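Local coordinates for protein AvrRxo1-ORF1 (Xanthomonas oryzae pv. oryzicola, PDB 4Z8T) that is a type III effector with a polynucleotide kinase domain of the zeta-toxin, P-loop type, probably active as a phosphotransferase, bound here to its interactor AvrRxo1-ORF2, at residues G100-D105 and R136-L141; V106-L111 and Q125-S130. All blocks are in the same frame, centred on the assembly; numbering follows the deposited sequence.

Interaction 1 (G100-D105 and R136-L141); sequences GCVNPD and RFEGGL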
ATOM      1  N   GLY A 100      28.385 -26.674  -0.742  1.00 22.30           N
ATOM      2  CA  GLY A 100      27.728 -27.938  -0.447  1.00 22.86           C
ATOM      3  C   GLY A 100      26.211 -27.885  -0.499  1.00 22.34           C
ATOM      4  O   GLY A 100      25.543 -28.913  -0.343  1.00 20.40           O
ATOM      5  N   CYS A 101      25.661 -26.696  -0.729  1.00 22.17           N
ATOM      6  CA  CYS A 101      24.209 -26.526  -0.771  1.00 21.09           C
ATOM      7  C   CYS A 101      23.638 -26.828  -2.151  1.00 20.95           C
ATOM      8  O   CYS A 101      24.329 -26.670  -3.176  1.00 21.88           O
ATOM      9  CB  CYS A 101      23.823 -25.098  -0.365  1.00 20.41           C
ATOM     10  SG  CYS A 101      24.409 -24.626   1.277  1.00 23.95           S
ATOM     11  N   VAL A 102      22.384 -27.275  -2.182  1.00 20.68           N
ATOM     12  CA  VAL A 102      21.680 -27.487  -3.448  1.00 18.44           C
ATOM     13  C   VAL A 102      21.181 -26.162  -4.012  1.00 22.22           C
ATOM     14  O   VAL A 102      20.296 -25.524  -3.444  1.00 22.71           O
ATOM     15  CB  VAL A 102      20.491 -28.440  -3.300  1.00 22.30           C
ATOM     16  CG1 VAL A 102      19.777 -28.599  -4.639  1.00 24.30           C
ATOM     17  CG2 VAL A 102      20.964 -29.784  -2.791  1.00 25.53           C
ATOM     18  N   ASN A 103      21.767 -25.765  -5.140  1.00 21.60           N
ATOM     19  CA  ASN A 103      21.579 -24.445  -5.718  1.00 23.99           C
ATOM     20  C   ASN A 103      22.327 -24.447  -7.049  1.00 22.29           C
ATOM     21  O   ASN A 103      23.540 -24.623  -7.051  1.00 24.59           O
ATOM     22  CB  ASN A 103      22.207 -23.413  -4.778  1.00 21.77           C
ATOM     23  CG  ASN A 103      22.057 -21.991  -5.266  1.00 25.97           C
ATOM     24  OD1 ASN A 103      21.620 -21.737  -6.388  1.00 26.22           O
ATOM     25  ND2 ASN A 103      22.432 -21.041  -4.413  1.00 28.85           N
ATOM     26  N   PRO A 104      21.618 -24.244  -8.173  1.00 23.49           N
ATOM     27  CA  PRO A 104      22.285 -24.233  -9.488  1.00 25.12           C
ATOM     28  C   PRO A 104      23.369 -23.176  -9.586  1.00 25.03           C
ATOM     29  O   PRO A 104      24.375 -23.366 -10.267  1.00 22.42           O
ATOM     30  CB  PRO A 104      21.151 -23.896 -10.465  1.00 26.89           C
ATOM     31  CG  PRO A 104      20.060 -23.309  -9.623  1.00 31.27           C
ATOM     32  CD  PRO A 104      20.171 -23.992  -8.285  1.00 25.96           C
ATOM     33  N   ASP A 105      23.176 -22.058  -8.904  1.00 22.14           N
ATOM     34  CA  ASP A 105      24.160 -20.990  -8.980  1.00 25.08           C
ATOM     35  C   ASP A 105      25.576 -21.357  -8.523  1.00 26.14           C
ATOM     36  O   ASP A 105      26.535 -20.698  -8.927  1.00 27.74           O
ATOM     37  CB  ASP A 105      23.656 -19.768  -8.213  1.00 25.80           C
ATOM     38  CG  ASP A 105      22.386 -19.204  -8.804  1.00 26.20           C
ATOM     39  OD1 ASP A 105      22.189 -19.339 -10.030  1.00 27.06           O
ATOM     40  OD2 ASP A 105      21.578 -18.636  -8.040  1.00 27.53           O
ATOM     41  N   ARG A 136      21.181 -33.316 -10.827  1.00 22.45           N
ATOM     42  CA  ARG A 136      21.949 -34.530 -10.632  1.00 22.44           C
ATOM     43  C   ARG A 136      22.535 -34.564  -9.223  1.00 25.42           C
ATOM     44  O   ARG A 136      22.564 -35.610  -8.573  1.00 25.38           O
ATOM     45  CB  ARG A 136      23.050 -34.642 -11.689  1.00 26.16           C
ATOM     46  CG  ARG A 136      23.935 -35.840 -11.490  1.00 31.59           C
ATOM     47  CD  ARG A 136      24.158 -36.638 -12.772  1.00 43.65           C
ATOM     48  NE  ARG A 136      25.387 -37.421 -12.672  1.00 43.72           N
ATOM     49  CZ  ARG A 136      25.527 -38.500 -11.907  1.00 43.59           C
ATOM     50  NH1 ARG A 136      26.688 -39.137 -11.871  1.00 46.27           N
ATOM     51  NH2 ARG A 136      24.513 -38.945 -11.177  1.00 45.72           N
ATOM     52  N   PHE A 137      22.966 -33.400  -8.744  1.00 21.69           N
ATOM     53  CA  PHE A 137      23.545 -33.278  -7.412  1.00 21.19           C
ATOM     54  C   PHE A 137      22.478 -33.626  -6.366  1.00 22.08           C
ATOM     55  O   PHE A 137      22.708 -34.454  -5.480  1.00 21.21           O
ATOM     56  CB  PHE A 137      24.103 -31.854  -7.244  1.00 19.49           C
ATOM     57  CG  PHE A 137      24.639 -31.538  -5.872  1.00 21.89           C
ATOM     58  CD1 PHE A 137      25.495 -32.402  -5.206  1.00 20.33           C
ATOM     59  CD2 PHE A 137      24.310 -30.335  -5.266  1.00 24.07           C
ATOM     60  CE1 PHE A 137      25.989 -32.081  -3.949  1.00 23.44           C
ATOM     61  CE2 PHE A 137      24.807 -30.003  -4.014  1.00 22.97           C
ATOM     62  CZ  PHE A 137      25.648 -30.874  -3.356  1.00 22.79           C
ATOM     63  N   GLU A 138      21.300 -33.031  -6.503  1.00 21.36           N
ATOM     64  CA  GLU A 138      20.213 -33.285  -5.561  1.00 24.08           C
ATOM     65  C   GLU A 138      19.759 -34.744  -5.610  1.00 24.90           C
ATOM     66  O   GLU A 138      19.446 -35.344  -4.578  1.00 24.44           O
ATOM     67  CB  GLU A 138      19.036 -32.348  -5.845  1.00 25.65           C
ATOM     68  CG  GLU A 138      17.858 -32.504  -4.880  1.00 27.94           C
ATOM     69  CD  GLU A 138      16.658 -31.683  -5.296  1.00 30.77           C
ATOM     70  OE1 GLU A 138      16.808 -30.452  -5.474  1.00 32.86           O
ATOM     71  OE2 GLU A 138      15.558 -32.268  -5.446  1.00 36.36           O
ATOM     72  N   GLY A 139      19.727 -35.316  -6.810  1.00 24.76           N
ATOM     73  CA  GLY A 139      19.337 -36.707  -6.967  1.00 24.58           C
ATOM     74  C   GLY A 139      20.214 -37.667  -6.188  1.00 22.96           C
ATOM     75  O   GLY A 139      19.716 -38.608  -5.555  1.00 25.64           O
ATOM     76  N   GLY A 140      21.521 -37.441  -6.237  1.00 22.84           N
ATOM     77  CA  GLY A 140      22.471 -38.277  -5.534  1.00 23.04           C
ATOM     78  C   GLY A 140      22.426 -38.064  -4.033  1.00 25.68           C
ATOM     79  O   GLY A 140      22.795 -38.954  -3.266  1.00 25.76           O
ATOM     80  N   LEU A 141      21.982 -36.882  -3.611  1.00 22.34           N
ATOM     81  CA  LEU A 141      21.887 -36.580  -2.187  1.00 21.70           C
ATOM     82  C   LEU A 141      20.682 -37.235  -1.542  1.00 22.94           C
ATOM     83  O   LEU A 141      20.663 -37.436  -0.324  1.00 22.10           O
ATOM     84  CB  LEU A 141      21.806 -35.067  -1.953  1.00 22.37           C
ATOM     85  CG  LEU A 141      23.113 -34.299  -2.147  1.00 25.19           C
ATOM     86  CD1 LEU A 141      22.891 -32.796  -1.991  1.00 24.05           C
ATOM     87  CD2 LEU A 141      24.131 -34.796  -1.154  1.00 24.46           C
TER
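Val102 has the largest share of this buried contact, in which an irregular connection, 100-105, lies against the last turns of helix 123-141. Its backbone is extended, and from CB the two methyls fork to separate neighbours. CG1 stands anti to the backbone N (chi1 179°) and reaches the acid: it lies 3.6 Å from Glu138 OE1 and also meets Glu138 CB, the two side chains crossing at about a right angle. CG2, beside the backbone N, enters the apolar side of the helix, 3.7 Å from Leu141 CD1 and 4.0 Å from Phe137 CE2. A beta-branched residue suits this place because it can serve both neighbours at once while keeping its main chain extended.

Phe137, with CG anti to its backbone N, directs its ring at the segment 100-105 and meets the main chain by its rim. Gly100 O is 3.6 Å from Phe137 CZ and Cys101 O is 3.5 Å from Phe137 CE2, both near the ring plane, where the slightly positive C-H edge faces carbonyl oxygen. Leu141 CD1, a turn further along the helix, sits over one ring face, 3.6 Å above the plane and shifted toward the rim. Gly100 has a positive phi (112°) at which a CB would strike the preceding carbonyl O, so glycine fits here.

No hydrogen bond joins the two segments. Glu138 keeps its extended chain beside Val102 while OE1 bonds to the hydroxyl of Tyr169. Within 100-105, Asn103 OD1 accepts from Asp105 N at 3.0 Å, an Asx turn that shapes the chain before helix 108-113.

Val102 makes backbone hydrogen bonds with Val155 and Asp157, so the segment runs beside strand 154-157, outermost in the chain's sheet, while Phe137 packs on Leu44, Ala47 and Ala51 of helix 34-60.

Interaction 2 (V106-L111 and Q125-S130); sequences VFKSSL and QVHSES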
ATOM      1  N   VAL A 106      25.717 -22.392  -7.692  1.00 24.20           N
ATOM      2  CA  VAL A 106      27.045 -22.780  -7.208  1.00 24.22           C
ATOM      3  C   VAL A 106      27.936 -23.341  -8.317  1.00 22.17           C
ATOM      4  O   VAL A 106      29.154 -23.398  -8.150  1.00 25.11           O
ATOM      5  CB  VAL A 106      27.013 -23.817  -6.048  1.00 28.53           C
ATOM      6  CG1 VAL A 106      26.189 -23.303  -4.863  1.00 30.11           C
ATOM      7  CG2 VAL A 106      26.511 -25.168  -6.541  1.00 26.49           C
ATOM      8  N   PHE A 107      27.330 -23.762  -9.427  1.00 21.85           N
ATOM      9  CA  PHE A 107      28.108 -24.348 -10.533  1.00 19.83           C
ATOM     10  C   PHE A 107      28.452 -23.329 -11.600  1.00 22.99           C
ATOM     11  O   PHE A 107      29.251 -23.621 -12.501  1.00 21.87           O
ATOM     12  CB  PHE A 107      27.351 -25.501 -11.199  1.00 22.00           C
ATOM     13  CG  PHE A 107      27.130 -26.684 -10.292  1.00 22.75           C
ATOM     14  CD1 PHE A 107      28.190 -27.511  -9.951  1.00 22.50           C
ATOM     15  CD2 PHE A 107      25.866 -26.971  -9.785  1.00 25.02           C
ATOM     16  CE1 PHE A 107      28.011 -28.602  -9.119  1.00 24.59           C
ATOM     17  CE2 PHE A 107      25.675 -28.062  -8.947  1.00 24.72           C
ATOM     18  CZ  PHE A 107      26.750 -28.884  -8.618  1.00 22.51           C
ATOM     19  N   LYS A 108      27.842 -22.151 -11.519  1.00 21.40           N
ATOM     20  CA  LYS A 108      27.888 -21.195 -12.624  1.00 21.21           C
ATOM     21  C   LYS A 108      29.262 -20.622 -12.909  1.00 22.12           C
ATOM     22  O   LYS A 108      29.645 -20.511 -14.070  1.00 23.45           O
ATOM     23  CB  LYS A 108      26.882 -20.057 -12.416  1.00 21.37           C
ATOM     24  CG  LYS A 108      25.457 -20.460 -12.749  1.00 23.04           C
ATOM     25  CD  LYS A 108      24.536 -19.244 -12.748  1.00 26.42           C
ATOM     26  CE  LYS A 108      23.183 -19.590 -13.324  1.00 27.32           C
ATOM     27  NZ  LYS A 108      22.497 -20.568 -12.441  1.00 28.71           N
ATOM     28  N   SER A 109      30.004 -20.268 -11.868  1.00 21.97           N
ATOM     29  CA  SER A 109      31.326 -19.696 -12.068  1.00 23.13           C
ATOM     30  C   SER A 109      32.241 -20.705 -12.766  1.00 24.30           C
ATOM     31  O   SER A 109      32.926 -20.366 -13.738  1.00 23.22           O
ATOM     32  CB  SER A 109      31.936 -19.270 -10.734  1.00 29.57           C
ATOM     33  OG  SER A 109      33.235 -18.740 -10.929  1.00 35.55           O
ATOM     34  N   SER A 110      32.228 -21.946 -12.287  1.00 22.33           N
ATOM     35  CA  SER A 110      33.068 -22.984 -12.874  1.00 21.29           C
ATOM     36  C   SER A 110      32.679 -23.250 -14.322  1.00 22.48           C
ATOM     37  O   SER A 110      33.545 -23.417 -15.183  1.00 21.51           O
ATOM     38  CB  SER A 110      33.005 -24.280 -12.063  1.00 25.54           C
ATOM     39  OG  SER A 110      33.694 -24.144 -10.831  1.00 27.19           O
ATOM     40  N   LEU A 111      31.383 -23.317 -14.593  1.00 18.95           N
ATOM     41  CA  LEU A 111      30.943 -23.585 -15.965  1.00 18.90           C
ATOM     42  C   LEU A 111      31.278 -22.407 -16.864  1.00 19.95           C
ATOM     43  O   LEU A 111      31.611 -22.582 -18.043  1.00 20.88           O
ATOM     44  CB  LEU A 111      29.445 -23.857 -16.004  1.00 21.58           C
ATOM     45  CG  LEU A 111      29.026 -25.148 -15.300  1.00 19.39           C
ATOM     46  CD1 LEU A 111      27.510 -25.254 -15.280  1.00 21.74           C
ATOM     47  CD2 LEU A 111      29.635 -26.365 -16.007  1.00 22.58           C
ATOM     48  N   GLN A 125      24.095 -17.915 -20.160  1.00 22.43           N
ATOM     49  CA  GLN A 125      24.622 -18.944 -21.041  1.00 22.83           C
ATOM     50  C   GLN A 125      24.858 -20.282 -20.345  1.00 21.02           C
ATOM     51  O   GLN A 125      24.719 -21.338 -20.982  1.00 24.13           O
ATOM     52  CB  GLN A 125      25.920 -18.472 -21.691  1.00 23.92           C
ATOM     53  CG  GLN A 125      25.712 -17.651 -22.941  1.00 26.13           C
ATOM     54  CD  GLN A 125      27.022 -17.323 -23.593  1.00 29.20           C
ATOM     55  OE1 GLN A 125      27.853 -16.630 -23.010  1.00 24.02           O
ATOM     56  NE2 GLN A 125      27.236 -17.848 -24.800  1.00 30.09           N
ATOM     57  N   VAL A 126      25.207 -20.252 -19.058  1.00 21.16           N
ATOM     58  CA  VAL A 126      25.461 -21.501 -18.336  1.00 19.29           C
ATOM     59  C   VAL A 126      24.287 -21.980 -17.474  1.00 22.85           C
ATOM     60  O   VAL A 126      24.387 -23.021 -16.828  1.00 21.14           O
ATOM     61  CB  VAL A 126      26.754 -21.456 -17.466  1.00 19.74           C
ATOM     62  CG1 VAL A 126      28.006 -21.262 -18.342  1.00 20.81           C
ATOM     63  CG2 VAL A 126      26.671 -20.351 -16.402  1.00 20.79           C
ATOM     64  N   HIS A 127      23.180 -21.240 -17.455  1.00 20.93           N
ATOM     65  CA  HIS A 127      22.131 -21.555 -16.479  1.00 21.23           C
ATOM     66  C   HIS A 127      21.490 -22.935 -16.643  1.00 22.95           C
ATOM     67  O   HIS A 127      21.324 -23.671 -15.654  1.00 22.07           O
ATOM     68  CB  HIS A 127      21.037 -20.486 -16.435  1.00 23.16           C
ATOM     69  CG  HIS A 127      19.940 -20.818 -15.475  1.00 22.08           C
ATOM     70  ND1 HIS A 127      20.103 -20.758 -14.107  1.00 25.78           N
ATOM     71  CD2 HIS A 127      18.674 -21.254 -15.682  1.00 27.06           C
ATOM     72  CE1 HIS A 127      18.983 -21.130 -13.513  1.00 23.83           C
ATOM     73  NE2 HIS A 127      18.101 -21.434 -14.447  1.00 25.07           N
ATOM     74  N   SER A 128      21.116 -23.284 -17.869  1.00 23.26           N
ATOM     75  CA  SER A 128      20.502 -24.589 -18.108  1.00 24.05           C
ATOM     76  C   SER A 128      21.430 -25.709 -17.667  1.00 23.78           C
ATOM     77  O   SER A 128      21.019 -26.638 -16.974  1.00 24.07           O
ATOM     78  CB  SER A 128      20.144 -24.761 -19.583  1.00 27.50           C
ATOM     79  OG  SER A 128      19.073 -23.906 -19.930  1.00 33.01           O
ATOM     80  N   GLU A 129      22.686 -25.619 -18.078  1.00 20.68           N
ATOM     81  CA  GLU A 129      23.668 -26.610 -17.664  1.00 20.95           C
ATOM     82  C   GLU A 129      23.828 -26.673 -16.139  1.00 23.90           C
ATOM     83  O   GLU A 129      23.945 -27.755 -15.559  1.00 20.52           O
ATOM     84  CB  GLU A 129      25.012 -26.314 -18.337  1.00 20.37           C
ATOM     85  CG  GLU A 129      26.054 -27.393 -18.140  1.00 21.89           C
ATOM     86  CD  GLU A 129      27.367 -27.030 -18.801  1.00 22.26           C
ATOM     87  OE1 GLU A 129      27.586 -25.822 -19.069  1.00 23.03           O
ATOM     88  OE2 GLU A 129      28.180 -27.945 -19.042  1.00 22.84           O
ATOM     89  N   SER A 130      23.824 -25.517 -15.480  1.00 19.69           N
ATOM     90  CA  SER A 130      24.017 -25.492 -14.032  1.00 21.63           C
ATOM     91  C   SER A 130      22.803 -26.106 -13.342  1.00 21.94           C
ATOM     92  O   SER A 130      22.934 -26.745 -12.299  1.00 21.14           O
ATOM     93  CB  SER A 130      24.281 -24.071 -13.527  1.00 22.68           C
ATOM     94  OG  SER A 130      23.093 -23.312 -13.459  1.00 26.25           O
TER
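Lys108 NZ is gripped by three partners: His127 ND1 lies 2.9 Å from it, Ser130 OG 3.0 Å, and, just before the segment, the carboxylate of Asp105 forms a salt bridge. Its chain runs extended as far as CE and then bends (chi4 65°), which brings NZ to the imidazole edge, 12° out of the ring plane. Since Lys108 donates to ND1, that nitrogen is probably unprotonated, and the nearby ammonium would probably disfavour a doubly protonated ring. Asp105 probably offsets the lysine's charge in this buried setting.

Ser130 OG is held from two sides. It occupies the crowded position between the backbone N and the carbonyl carbon (chi1 77°), where it donates to His127 O at 2.8 Å, on a lone pair of that carbonyl, and accepts from Lys108 NZ. A small hydroxyl suits the spot, for the CA atoms of Phe107 and Ser130 are just 5.5 Å apart.

Beside the polar group, Leu111, Val126 and the aliphatic part of Lys108 form an apolar layer. Val126 CG1 rests 3.8 Å from Leu111 CB, while its CG2 meets Lys108 CG. Leu111 CD1 reaches the main chain at Ser130. Separately, Leu111 CD2 lies 3.7 Å from Glu129 CD, against a carboxylate whose charge is met by Arg36 and whose oxygens also bond His40 and Thr6.

Both segments lie within the range related to zeta toxins, a P-loop kinase family. The contact joins the short helix 108-113, with the residues leading into it, to the start of helix 123-141, setting a buried lysine network beside leucine-valine packing.

In the fold
Both contacts are buried and both use helix 123-141, interaction 1 near its C-terminal end and interaction 2 near its start. Interaction 2 is nested along the chain inside the loop that interaction 1 closes; their centres lie about 13 Å apart. They meet directly where Pro104 packs on Ser130 and Phe107 on Phe137. Their chemistry differs with place: beside the sheet, 100-105 touches the helix through apolar and ring-edge contacts and a methyl against a carboxylate, with no hydrogen bond, whereas 106-111 adds a charged network. Asp105 ties the two pairs together and also hydrogen-bonds Ser98 of the AvrRxo1-ORF2 chain.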